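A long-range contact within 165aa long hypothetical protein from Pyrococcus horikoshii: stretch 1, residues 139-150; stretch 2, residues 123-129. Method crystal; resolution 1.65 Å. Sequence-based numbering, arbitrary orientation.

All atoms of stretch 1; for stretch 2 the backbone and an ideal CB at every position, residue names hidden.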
# COMPACT_ATOMS: atom_id res chain seq x y z
N ILE A 139 -26.76 -16.12 -12.87
CA ILE A 139 -25.77 -17.15 -13.13
C ILE A 139 -25.37 -17.82 -11.82
O ILE A 139 -25.25 -19.04 -11.74
CB ILE A 139 -24.51 -16.56 -13.81
CG1 ILE A 139 -24.86 -16.07 -15.21
CG2 ILE A 139 -23.41 -17.62 -13.87
CD1 ILE A 139 -23.71 -15.38 -15.92
N ILE A 140 -25.15 -17.00 -10.80
CA ILE A 140 -24.77 -17.52 -9.49
C ILE A 140 -25.83 -18.47 -8.97
O ILE A 140 -25.52 -19.54 -8.47
CB ILE A 140 -24.55 -16.38 -8.48
CG1 ILE A 140 -23.25 -15.65 -8.81
CG2 ILE A 140 -24.53 -16.93 -7.05
CD1 ILE A 140 -22.96 -14.44 -7.95
N TRP A 141 -27.10 -18.09 -9.10
CA TRP A 141 -28.16 -18.96 -8.61
C TRP A 141 -28.34 -20.25 -9.42
O TRP A 141 -28.71 -21.27 -8.86
CB TRP A 141 -29.47 -18.18 -8.47
CG TRP A 141 -29.46 -17.42 -7.18
CD1 TRP A 141 -29.20 -16.09 -7.00
CD2 TRP A 141 -29.58 -17.99 -5.87
NE1 TRP A 141 -29.13 -15.80 -5.65
CE2 TRP A 141 -29.37 -16.95 -4.94
CE3 TRP A 141 -29.84 -19.28 -5.39
CZ2 TRP A 141 -29.41 -17.16 -3.56
CZ3 TRP A 141 -29.88 -19.49 -4.01
CH2 TRP A 141 -29.67 -18.43 -3.12
N ASP A 142 -28.06 -20.22 -10.72
CA ASP A 142 -28.17 -21.44 -11.50
C ASP A 142 -27.11 -22.42 -11.01
O ASP A 142 -27.34 -23.63 -10.90
CB ASP A 142 -27.97 -21.17 -13.00
CG ASP A 142 -29.20 -20.58 -13.66
OD1 ASP A 142 -30.32 -20.94 -13.25
OD2 ASP A 142 -29.04 -19.76 -14.59
N VAL A 143 -25.92 -21.88 -10.71
CA VAL A 143 -24.82 -22.69 -10.21
C VAL A 143 -25.14 -23.19 -8.80
O VAL A 143 -24.94 -24.36 -8.48
CB VAL A 143 -23.50 -21.88 -10.15
CG1 VAL A 143 -22.40 -22.72 -9.53
CG2 VAL A 143 -23.12 -21.43 -11.55
N ALA A 144 -25.66 -22.30 -7.96
CA ALA A 144 -25.99 -22.68 -6.58
C ALA A 144 -26.97 -23.85 -6.54
O ALA A 144 -26.76 -24.81 -5.80
CB ALA A 144 -26.58 -21.48 -5.84
N ARG A 145 -28.04 -23.76 -7.33
CA ARG A 145 -29.04 -24.83 -7.36
C ARG A 145 -28.45 -26.13 -7.89
O ARG A 145 -28.86 -27.23 -7.48
CB ARG A 145 -30.23 -24.39 -8.21
CG ARG A 145 -30.93 -23.14 -7.68
CD ARG A 145 -32.34 -22.99 -8.24
NE ARG A 145 -32.38 -22.81 -9.69
CZ ARG A 145 -32.20 -21.66 -10.32
NH1 ARG A 145 -31.98 -20.54 -9.64
NH2 ARG A 145 -32.25 -21.62 -11.64
N ARG A 146 -27.49 -26.03 -8.80
CA ARG A 146 -26.87 -27.23 -9.32
C ARG A 146 -26.06 -27.90 -8.22
O ARG A 146 -25.80 -29.10 -8.26
CB ARG A 146 -25.99 -26.90 -10.52
CG ARG A 146 -25.44 -28.14 -11.18
CD ARG A 146 -25.06 -27.86 -12.61
NE ARG A 146 -24.48 -29.03 -13.26
CZ ARG A 146 -24.07 -29.03 -14.52
NH1 ARG A 146 -24.18 -27.93 -15.24
NH2 ARG A 146 -23.54 -30.13 -15.05
N LEU A 147 -25.66 -27.11 -7.22
CA LEU A 147 -24.90 -27.63 -6.09
C LEU A 147 -25.83 -28.02 -4.95
O LEU A 147 -25.38 -28.42 -3.88
CB LEU A 147 -23.89 -26.58 -5.60
CG LEU A 147 -22.75 -26.23 -6.56
CD1 LEU A 147 -22.00 -25.02 -6.02
CD2 LEU A 147 -21.80 -27.42 -6.72
N GLY A 148 -27.14 -27.88 -5.17
CA GLY A 148 -28.10 -28.24 -4.14
C GLY A 148 -28.28 -27.20 -3.05
O GLY A 148 -28.82 -27.51 -1.98
N LEU A 149 -27.85 -25.98 -3.31
CA LEU A 149 -27.99 -24.91 -2.33
C LEU A 149 -29.31 -24.19 -2.57
O LEU A 149 -29.82 -24.18 -3.69
CB LEU A 149 -26.82 -23.94 -2.45
CG LEU A 149 -25.47 -24.60 -2.15
CD1 LEU A 149 -24.33 -23.68 -2.57
CD2 LEU A 149 -25.39 -24.90 -0.65
N LYS A 150 -29.85 -23.59 -1.51
CA LYS A 150 -31.12 -22.86 -1.58
C LYS A 150 -30.98 -21.49 -0.90
O LYS A 150 -29.96 -21.19 -0.29
CB LYS A 150 -32.22 -23.66 -0.88
CG LYS A 150 -32.49 -25.02 -1.49
CD LYS A 150 -33.61 -25.75 -0.77
CE LYS A 150 -33.23 -26.08 0.67
NZ LYS A 150 -34.30 -26.86 1.35
N UNK A 123 -17.84 -21.68 4.74
CA UNK A 123 -18.69 -20.94 3.83
C UNK A 123 -18.21 -21.09 2.40
O UNK A 123 -17.03 -21.34 2.15
CB UNK A 123 -18.74 -19.46 4.22
N UNK A 124 -19.14 -20.93 1.47
CA UNK A 124 -18.80 -21.00 0.06
C UNK A 124 -19.24 -19.69 -0.56
O UNK A 124 -20.40 -19.30 -0.42
CB UNK A 124 -19.45 -22.20 -0.63
N UNK A 125 -18.32 -18.99 -1.21
CA UNK A 125 -18.67 -17.76 -1.88
C UNK A 125 -18.70 -18.11 -3.36
O UNK A 125 -17.76 -18.72 -3.88
CB UNK A 125 -17.69 -16.63 -1.57
N UNK A 126 -19.79 -17.78 -4.04
CA UNK A 126 -19.89 -18.03 -5.47
C UNK A 126 -19.82 -16.64 -6.09
O UNK A 126 -20.70 -15.80 -5.86
CB UNK A 126 -21.16 -18.79 -5.85
N UNK A 127 -18.78 -16.42 -6.88
CA UNK A 127 -18.52 -15.12 -7.50
C UNK A 127 -18.62 -15.21 -9.03
O UNK A 127 -18.24 -16.19 -9.65
CB UNK A 127 -17.14 -14.61 -7.09
N UNK A 128 -19.13 -14.15 -9.65
CA UNK A 128 -19.22 -14.14 -11.10
C UNK A 128 -18.74 -12.80 -11.63
O UNK A 128 -18.83 -11.78 -10.95
CB UNK A 128 -20.65 -14.42 -11.56
N UNK A 129 -18.20 -12.81 -12.85
CA UNK A 129 -17.73 -11.59 -13.49
C UNK A 129 -18.76 -11.21 -14.54
O UNK A 129 -19.03 -12.00 -15.45
CB UNK A 129 -16.34 -11.77 -14.10

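Stretch 1 is a helix that ends in a turn at Gly 148, which has positive phi and closes a Schellman motif. Its side toward stretch 2 carries Ile 139, Ile 140, Val 143 and Ala 144, continued by Leu 147 and Leu 149 beyond the helix. Stretch 2 is extended and runs roughly antiparallel to the helix, at 141° between their N-to-C directions.

Position 123 has extended backbone angles. Its ideal CB has nothing of stretch 1 within 5.5 Å, so stretch 1 sets no preference. The deposited residue is Phe 123, which makes no contact with stretch 1.

Position 124 points its CA-to-CB bond toward stretch 1. The ideal CB lies 5.5 Å from Leu 149 CD1, which leaves room for a side chain of some length. The methyl groups of Leu 147 and Leu 149 lie ahead and offer no polar partner. Leucine, isoleucine or methionine would suit. The residue is Leu 124, with chi1 t and chi2 p. Its CD2 lies 4.0 Å from Leu 149 CD1 and 4.1 Å from Leu 147 CD1, so one methyl meets both leucines.

Position 125 has its CB out of reach of stretch 1. Stretch 1 sets no preference. The residue is Asp 125, whose OD2 is hydrogen-bonded elsewhere in the structure.

Position 126 faces the helix where the two backbones come nearest in register. Its CA is 6.3 Å from the CA of Ile 140, and its ideal CB is 4.0 Å from Ile 140 CG2. Space remains along the helix toward Ala 144, whose small side chain leaves the helix surface low. A branched or long aliphatic residue fits: isoleucine, leucine or perhaps valine. The residue is Ile 126, with chi1 m and chi2 t. Its CG2 packs 3.9 Å from Ile 140 CG2. Its CD1 extends to 4.0 Å from Ala 144 CA and 4.2 Å from Leu 147 CD1, with Val 143 and Leu 149 slightly farther off. Ile 126 has the largest area covered by the other stretch, 106 Å². Its backbone also takes part, with Ile 126 O 3.4 Å from Ile 140 CD1, a packing contact.

Position 127 points away from stretch 1. A polar residue is possible. The residue is Glu 127, which makes no contact with stretch 1.

Position 128 again points toward the helix. Its ideal CB is 4.0 Å from Ile 140 CG1 and 4.8 Å from Ile 139 CG2. This close apolar setting suits a compact residue such as valine, with alanine or isoleucine also conceivable. The residue is Val 128, with chi1 p. Its two methyls divide between neighbours: CG1 is 3.7 Å from Ile 140 CD1, and CG2 is 4.2 Å from Ile 139 CG2.

Position 129 points away, and stretch 1 gives no guide to its identity. The residue is Ile 129, which touches a crystal neighbour.

Stretch 2, residues 123-129: FLDIEVI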
# COMPACT_ATOMS: atom_id res chain seq x y z
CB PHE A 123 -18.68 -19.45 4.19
CG PHE A 123 -19.11 -19.15 5.60
CD1 PHE A 123 -18.21 -19.30 6.65
CD2 PHE A 123 -20.41 -18.75 5.87
CE1 PHE A 123 -18.62 -19.04 7.96
CE2 PHE A 123 -20.82 -18.49 7.16
CZ PHE A 123 -19.93 -18.64 8.21
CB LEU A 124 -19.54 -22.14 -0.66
CG LEU A 124 -19.44 -22.06 -2.19
CD1 LEU A 124 -18.02 -22.40 -2.63
CD2 LEU A 124 -20.43 -23.02 -2.85
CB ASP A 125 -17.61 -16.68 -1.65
CG ASP A 125 -17.76 -15.99 -0.31
OD1 ASP A 125 -18.86 -15.48 -0.03
OD2 ASP A 125 -16.78 -15.96 0.46
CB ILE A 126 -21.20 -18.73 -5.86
CG1 ILE A 126 -21.34 -20.05 -5.10
CG2 ILE A 126 -21.22 -18.98 -7.37
CD1 ILE A 126 -22.58 -20.86 -5.50
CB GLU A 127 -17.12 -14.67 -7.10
CG GLU A 127 -17.09 -14.05 -5.70
CD GLU A 127 -15.69 -13.57 -5.39
OE1 GLU A 127 -15.07 -12.99 -6.26
OE2 GLU A 127 -15.23 -13.79 -4.27
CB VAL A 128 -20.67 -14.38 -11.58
CG1 VAL A 128 -21.57 -13.25 -11.11
CG2 VAL A 128 -20.72 -14.51 -13.10
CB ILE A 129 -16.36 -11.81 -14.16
CG1 ILE A 129 -15.33 -12.25 -13.12
CG2 ILE A 129 -15.91 -10.53 -14.85
CD1 ILE A 129 -13.98 -12.61 -13.71
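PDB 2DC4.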